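Local coordinates for alpha-tubulin N-acetyltransferase (Danio rerio, PDB 4H6U), which transfers an acetyl group from acetyl-coenzyme A to a lysine of alpha-tubulin, as a member of the GNAT acetyltransferase family, at the interface of chains A and B. Sequence-based numbering; all coordinates share one arbitrary frame. Chains: chain A/B, Alpha-tubulin N-acetyltransferase.

Contact 1: the interface of chains A and B. Residues chain A 47-51; chain B 18-21.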
# COMPACT_ATOMS: atom_id res chain seq x y z
N ASP A 47 4.57 -7.86 -14.03
CA ASP A 47 4.26 -6.43 -13.98
C ASP A 47 2.95 -6.13 -13.21
O ASP A 47 2.48 -5.00 -13.21
CB ASP A 47 4.17 -5.87 -15.40
CG ASP A 47 5.54 -5.77 -16.09
OD1 ASP A 47 6.49 -5.18 -15.51
OD2 ASP A 47 5.68 -6.32 -17.20
N GLU A 48 2.36 -7.15 -12.57
CA GLU A 48 1.11 -7.00 -11.78
C GLU A 48 1.19 -7.73 -10.43
O GLU A 48 1.59 -8.89 -10.35
CB GLU A 48 -0.08 -7.55 -12.58
CG GLU A 48 -0.31 -6.87 -13.98
CD GLU A 48 -0.94 -5.45 -13.89
OE1 GLU A 48 -1.56 -5.14 -12.85
OE2 GLU A 48 -0.78 -4.63 -14.81
N LEU A 49 0.86 -7.00 -9.37
CA LEU A 49 0.70 -7.57 -8.04
C LEU A 49 -0.76 -7.41 -7.64
O LEU A 49 -1.31 -6.29 -7.72
CB LEU A 49 1.56 -6.86 -6.99
CG LEU A 49 3.08 -6.80 -7.16
CD1 LEU A 49 3.71 -6.34 -5.88
CD2 LEU A 49 3.63 -8.14 -7.53
N GLY A 50 -1.36 -8.51 -7.18
CA GLY A 50 -2.71 -8.51 -6.65
C GLY A 50 -3.83 -8.96 -7.59
O GLY A 50 -4.97 -9.16 -7.16
N LYS A 51 -3.51 -9.11 -8.87
CA LYS A 51 -4.50 -9.54 -9.87
C LYS A 51 -4.73 -11.04 -9.74
O LYS A 51 -5.66 -11.46 -9.05
CB LYS A 51 -4.00 -9.19 -11.29
N ARG B 18 -3.03 -3.20 -4.75
CA ARG B 18 -3.01 -3.58 -6.13
C ARG B 18 -1.95 -2.72 -6.86
O ARG B 18 -1.89 -1.50 -6.68
CB ARG B 18 -4.42 -3.46 -6.70
CG ARG B 18 -4.48 -3.86 -8.09
CD ARG B 18 -4.85 -5.33 -8.28
NE ARG B 18 -4.98 -5.55 -9.72
CZ ARG B 18 -3.96 -5.47 -10.57
NH1 ARG B 18 -2.74 -5.28 -10.10
NH2 ARG B 18 -4.13 -5.65 -11.88
N ILE B 19 -1.04 -3.36 -7.60
CA ILE B 19 0.04 -2.63 -8.27
C ILE B 19 0.24 -3.01 -9.73
O ILE B 19 0.25 -4.17 -10.07
CB ILE B 19 1.40 -2.79 -7.57
CG1 ILE B 19 1.25 -2.51 -6.07
CG2 ILE B 19 2.37 -1.82 -8.17
CD1 ILE B 19 2.55 -2.46 -5.31
N SER B 20 0.34 -2.00 -10.59
CA SER B 20 0.54 -2.18 -12.03
C SER B 20 1.69 -1.33 -12.55
O SER B 20 1.81 -0.14 -12.22
CB SER B 20 -0.73 -1.79 -12.80
OG SER B 20 -1.78 -2.66 -12.48
N VAL B 21 2.54 -1.96 -13.36
CA VAL B 21 3.60 -1.28 -14.06
C VAL B 21 3.29 -1.32 -15.54
O VAL B 21 3.01 -2.39 -16.08
CB VAL B 21 4.97 -1.97 -13.80
CG1 VAL B 21 6.12 -1.20 -14.46
CG2 VAL B 21 5.21 -2.12 -12.30
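B:Arg18 turns its guanidinium end-on to the carboxylate of A:Glu48, at an antiparallel beta pairing between two copies of this GNAT-family acetyltransferase. The two groups stand almost perpendicular, their planes 80° apart, and both terminal nitrogens point at one oxygen. NH2 of B:Arg18 reaches OE1 of A:Glu48 at 2.8 Å, a salt bridge. NH1 of B:Arg18 bonds to OE1 of A:Glu48 at 3.0 Å, nearly along its C-O axis. NH2 meets that oxygen from above the carboxylate plane, yet OE1 lies in the guanidinium plane. The hydroxyl OG of B:Ser20 is a third donor, on the syn side of OE1 of A:Glu48, modelled at a short 2.5 Å. CG of B:Arg18 is anti to the backbone N (chi1 -179°) and the chain bends at chi2 (93°), folding the guanidinium back over the paired strands. There NH1 also bonds to the carbonyl O of A:Leu49 from above its plane, and CB of A:Lys51 lies over one guanidinium face, toward the rim. A:Leu49 O accepts a second bond from B:Ile19 N at 2.9 Å, and A:Leu49 N returns one to B:Ile19 O. CD1 of A:Leu49 lies 4.1 Å from CD1 of B:Ile19, the side chains side by side. B:Val21 N bonds to A:Asp47 O, extending the ladder.

Contact 2: the interface of chains A and B. Residues chain A 90-94, 123, 125; chain B 6-8, 11.
With CG anti to its backbone N (chi1 -167°), B:Leu11 sends its branched tip from helix 9-13 onto strand 90-99 of chain A, while A:Phe94 holds its ring between backbone N and carbonyl carbon (chi1 62°), alongside that tip. The side chains run antiparallel alongside one another. CG of B:Leu11 lies 3.8 Å from ring atom CD2 of A:Phe94, and the CD2 methyl is at the ring edge, in plane. CD1 of B:Leu11 sits 3.6 Å from CA of A:Gly93. A:Tyr123 backs the ring from its own chain, placing CB over one face of A:Phe94, offset toward the rim, and its CE2 faces CA of B:Leu11. Farther along the strand, CG2 of A:Ile91 meets CD2 of B:Leu11 at 3.9 Å, the side chains crossing at about a right angle. CG1 of A:Ile91 comes in obliquely above the rim of the B:Phe7 ring, 3.3 Å from its CE1, both side chains pointing the same way. A parallel bridge of A:Val90 with B:Asp6 adds strand 5-8 of chain B to strand 90-99 of chain A. CG of B:Pro8 packs against CB of A:Thr125. Beside it, the backbone N of A:Ile91 bonds to O of B:Asp6 at 3.1 Å, nearly along the C=O axis.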
# COMPACT_ATOMS: atom_id res chain seq x y z
N VAL A 90 9.13 -17.66 -2.96
CA VAL A 90 7.68 -17.62 -2.84
C VAL A 90 7.39 -16.78 -1.63
O VAL A 90 7.88 -17.07 -0.53
CB VAL A 90 7.10 -19.02 -2.65
CG1 VAL A 90 5.60 -19.00 -2.60
CG2 VAL A 90 7.62 -19.94 -3.76
N ILE A 91 6.51 -15.82 -1.83
CA ILE A 91 6.01 -14.99 -0.76
C ILE A 91 4.97 -15.80 -0.02
O ILE A 91 3.97 -16.22 -0.62
CB ILE A 91 5.36 -13.68 -1.31
CG1 ILE A 91 6.36 -12.88 -2.18
CG2 ILE A 91 4.83 -12.83 -0.15
CD1 ILE A 91 7.77 -12.89 -1.63
N VAL A 92 5.25 -16.09 1.25
CA VAL A 92 4.39 -16.95 2.06
C VAL A 92 3.53 -16.16 3.04
O VAL A 92 2.60 -16.71 3.63
CB VAL A 92 5.20 -17.98 2.81
CG1 VAL A 92 5.90 -18.87 1.81
CG2 VAL A 92 6.18 -17.30 3.74
N GLY A 93 3.85 -14.88 3.24
CA GLY A 93 3.06 -14.02 4.08
C GLY A 93 3.32 -12.53 3.88
O GLY A 93 4.31 -12.14 3.28
N PHE A 94 2.37 -11.70 4.31
CA PHE A 94 2.56 -10.26 4.33
C PHE A 94 2.04 -9.61 5.62
O PHE A 94 1.16 -10.11 6.28
CB PHE A 94 1.93 -9.58 3.11
CG PHE A 94 0.42 -9.73 3.00
CD1 PHE A 94 -0.43 -9.04 3.84
CD2 PHE A 94 -0.14 -10.49 2.00
CE1 PHE A 94 -1.82 -9.16 3.72
CE2 PHE A 94 -1.53 -10.63 1.86
CZ PHE A 94 -2.37 -9.96 2.72
N TYR A 123 -1.33 -11.71 6.84
CA TYR A 123 -1.76 -12.95 6.20
C TYR A 123 -0.60 -13.84 5.85
O TYR A 123 0.43 -13.38 5.34
CB TYR A 123 -2.58 -12.68 4.94
CG TYR A 123 -3.24 -13.93 4.40
CD1 TYR A 123 -4.32 -14.50 5.04
CD2 TYR A 123 -2.75 -14.57 3.26
CE1 TYR A 123 -4.93 -15.65 4.55
CE2 TYR A 123 -3.35 -15.72 2.76
CZ TYR A 123 -4.43 -16.26 3.43
OH TYR A 123 -5.05 -17.39 2.98
N THR A 125 -0.10 -17.56 3.75
CA THR A 125 -0.80 -18.42 2.81
C THR A 125 -1.32 -19.62 3.57
O THR A 125 -0.65 -20.10 4.49
CB THR A 125 0.10 -18.81 1.59
OG1 THR A 125 -0.70 -19.39 0.53
CG2 THR A 125 1.22 -19.78 2.00
N ASP B 6 7.07 -15.27 -6.81
CA ASP B 6 5.92 -16.14 -7.00
C ASP B 6 4.94 -15.97 -5.83
O ASP B 6 5.36 -15.91 -4.68
CB ASP B 6 6.36 -17.58 -7.11
CG ASP B 6 7.17 -17.84 -8.35
OD1 ASP B 6 8.04 -18.73 -8.30
OD2 ASP B 6 6.93 -17.15 -9.37
N PHE B 7 3.66 -15.77 -6.14
CA PHE B 7 2.63 -15.60 -5.12
C PHE B 7 1.67 -16.79 -5.12
O PHE B 7 1.20 -17.23 -6.17
CB PHE B 7 1.78 -14.36 -5.40
CG PHE B 7 2.43 -13.07 -5.00
CD1 PHE B 7 3.79 -12.95 -4.90
CD2 PHE B 7 1.66 -11.97 -4.71
CE1 PHE B 7 4.38 -11.74 -4.55
CE2 PHE B 7 2.24 -10.77 -4.37
CZ PHE B 7 3.60 -10.66 -4.30
N PRO B 8 1.38 -17.34 -3.94
CA PRO B 8 0.27 -18.28 -3.83
C PRO B 8 -1.05 -17.61 -4.24
O PRO B 8 -1.23 -16.40 -4.12
CB PRO B 8 0.27 -18.67 -2.35
CG PRO B 8 1.64 -18.40 -1.86
CD PRO B 8 2.18 -17.26 -2.70
N LEU B 11 -2.84 -15.65 -1.30
CA LEU B 11 -2.13 -14.44 -0.91
C LEU B 11 -2.28 -13.34 -1.95
O LEU B 11 -2.44 -12.16 -1.64
CB LEU B 11 -0.64 -14.75 -0.68
CG LEU B 11 0.19 -13.69 0.03
CD1 LEU B 11 1.11 -14.35 1.07
CD2 LEU B 11 1.00 -12.89 -0.96

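Contact 3: the interface of chains A and B. Residues chain A 42-43, 45, 49-51; chain B 6-7, 9, 12.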
# COMPACT_ATOMS: atom_id res chain seq x y z
N VAL A 42 1.41 -21.69 -7.39
CA VAL A 42 1.72 -20.27 -7.41
C VAL A 42 1.52 -19.66 -8.78
O VAL A 42 1.38 -20.37 -9.78
CB VAL A 42 3.16 -19.98 -6.96
CG1 VAL A 42 3.38 -20.49 -5.56
CG2 VAL A 42 4.15 -20.62 -7.91
N THR A 43 1.47 -18.34 -8.82
CA THR A 43 1.48 -17.61 -10.07
C THR A 43 2.73 -16.73 -10.10
O THR A 43 3.12 -16.16 -9.09
CB THR A 43 0.21 -16.70 -10.20
OG1 THR A 43 0.45 -15.65 -11.15
CG2 THR A 43 -0.13 -16.07 -8.86
N VAL A 45 4.53 -13.44 -11.01
CA VAL A 45 4.23 -12.03 -11.24
C VAL A 45 5.33 -11.31 -12.00
O VAL A 45 6.52 -11.50 -11.73
CB VAL A 45 3.94 -11.28 -9.91
CG1 VAL A 45 2.67 -11.84 -9.25
CG2 VAL A 45 5.12 -11.37 -8.96
N LEU A 49 0.86 -7.00 -9.37
CA LEU A 49 0.70 -7.57 -8.04
C LEU A 49 -0.76 -7.41 -7.64
O LEU A 49 -1.31 -6.29 -7.72
CB LEU A 49 1.56 -6.86 -6.99
CG LEU A 49 3.08 -6.80 -7.16
CD1 LEU A 49 3.71 -6.34 -5.88
CD2 LEU A 49 3.63 -8.14 -7.53
N GLY A 50 -1.36 -8.51 -7.18
CA GLY A 50 -2.71 -8.51 -6.65
C GLY A 50 -3.83 -8.96 -7.59
O GLY A 50 -4.97 -9.16 -7.16
N LYS A 51 -3.51 -9.11 -8.87
CA LYS A 51 -4.50 -9.54 -9.87
C LYS A 51 -4.73 -11.04 -9.74
O LYS A 51 -5.66 -11.46 -9.05
CB LYS A 51 -4.00 -9.19 -11.29
N ASP B 6 7.07 -15.27 -6.81
CA ASP B 6 5.92 -16.14 -7.00
C ASP B 6 4.94 -15.97 -5.83
O ASP B 6 5.36 -15.91 -4.68
CB ASP B 6 6.36 -17.58 -7.11
CG ASP B 6 7.17 -17.84 -8.35
OD1 ASP B 6 8.04 -18.73 -8.30
OD2 ASP B 6 6.93 -17.15 -9.37
N PHE B 7 3.66 -15.77 -6.14
CA PHE B 7 2.63 -15.60 -5.12
C PHE B 7 1.67 -16.79 -5.12
O PHE B 7 1.20 -17.23 -6.17
CB PHE B 7 1.78 -14.36 -5.40
CG PHE B 7 2.43 -13.07 -5.00
CD1 PHE B 7 3.79 -12.95 -4.90
CD2 PHE B 7 1.66 -11.97 -4.71
CE1 PHE B 7 4.38 -11.74 -4.55
CE2 PHE B 7 2.24 -10.77 -4.37
CZ PHE B 7 3.60 -10.66 -4.30
N TYR B 9 -1.97 -18.39 -4.76
CA TYR B 9 -3.19 -17.81 -5.27
C TYR B 9 -3.96 -17.06 -4.18
O TYR B 9 -4.44 -15.95 -4.40
CB TYR B 9 -4.07 -18.87 -5.92
CG TYR B 9 -3.54 -19.41 -7.25
CD1 TYR B 9 -3.15 -18.57 -8.29
CD2 TYR B 9 -3.45 -20.77 -7.46
CE1 TYR B 9 -2.68 -19.08 -9.49
CE2 TYR B 9 -2.98 -21.29 -8.65
CZ TYR B 9 -2.59 -20.43 -9.67
OH TYR B 9 -2.12 -20.95 -10.86
N ASN B 12 -2.24 -13.74 -3.21
CA ASN B 12 -2.34 -12.79 -4.28
C ASN B 12 -3.71 -12.11 -4.26
O ASN B 12 -3.81 -10.88 -4.35
CB ASN B 12 -2.09 -13.47 -5.62
CG ASN B 12 -1.65 -12.49 -6.69
OD1 ASN B 12 -0.99 -11.49 -6.38
ND2 ASN B 12 -1.97 -12.78 -7.94
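B:Asn12 reaches from helix 9-13 across to the backbone of A:Gly50, at an intersubunit seam where the N-terminal segment of this acetyltransferase pairs with strand 42-45 of its partner. From CB, the chain runs anti to the backbone N (chi1 -158°), bringing CG of B:Asn12, the amide carbon, to 4.0 Å from N of A:Gly50. At the tip the oxygen and nitrogen part: OD1 of B:Asn12 accepts a hydrogen bond from N of A:Gly50 at 3.1 Å, the donor tilted 34° from the carboxamide plane and the bond bent to 140° at the hydrogen. ND2 of B:Asn12 lies 3.7 Å from C of A:Lys51 and also near the CG2 methyl of A:Thr43, whose side chain crosses B:Asn12 at about a right angle. An alanine here would probably leave the A:Gly50 N-H without this acceptor and open a gap beside the A:Thr43 methyl. CB of A:Thr43 also packs on ring atom CE1 of B:Tyr9 at 3.8 Å. The A:Thr43 backbone makes two hydrogen bonds with B:Phe7: A:Thr43 N to B:Phe7 O at 2.9 Å, and B:Phe7 N to A:Thr43 O at 3.0 Å. CG2 of A:Val42 lies 3.8 Å from CB of B:Asp6, while CD2 of A:Leu49 faces CZ of B:Phe7. Strand 5-8 of chain B therefore runs antiparallel to strand 42-45 of chain A, with helix 9-13 following directly and carrying B:Tyr9 and B:Asn12 over that strand and the loop at A:Gly50.

Contact 3 lies between the other two, its C-alpha centre about 9 Å from that of contact 1 and 8 Å from that of contact 2, whereas contacts 1 and 2 are about 14 Å apart. Contacts 1 and 3 share A:Leu49, A:Gly50 and A:Lys51; contacts 2 and 3 share B:Asp6 and B:Phe7. Strand 5-8 of chain B thus bridges chain A strands 42-45 and 90-99, while strand 18-23 of chain B pairs with strand 48-49 of chain A. Two-fold symmetry repeats every contact with the chains exchanged, so the N-terminal segment of each chain lies on the other chain. This dimer may or may not form in solution.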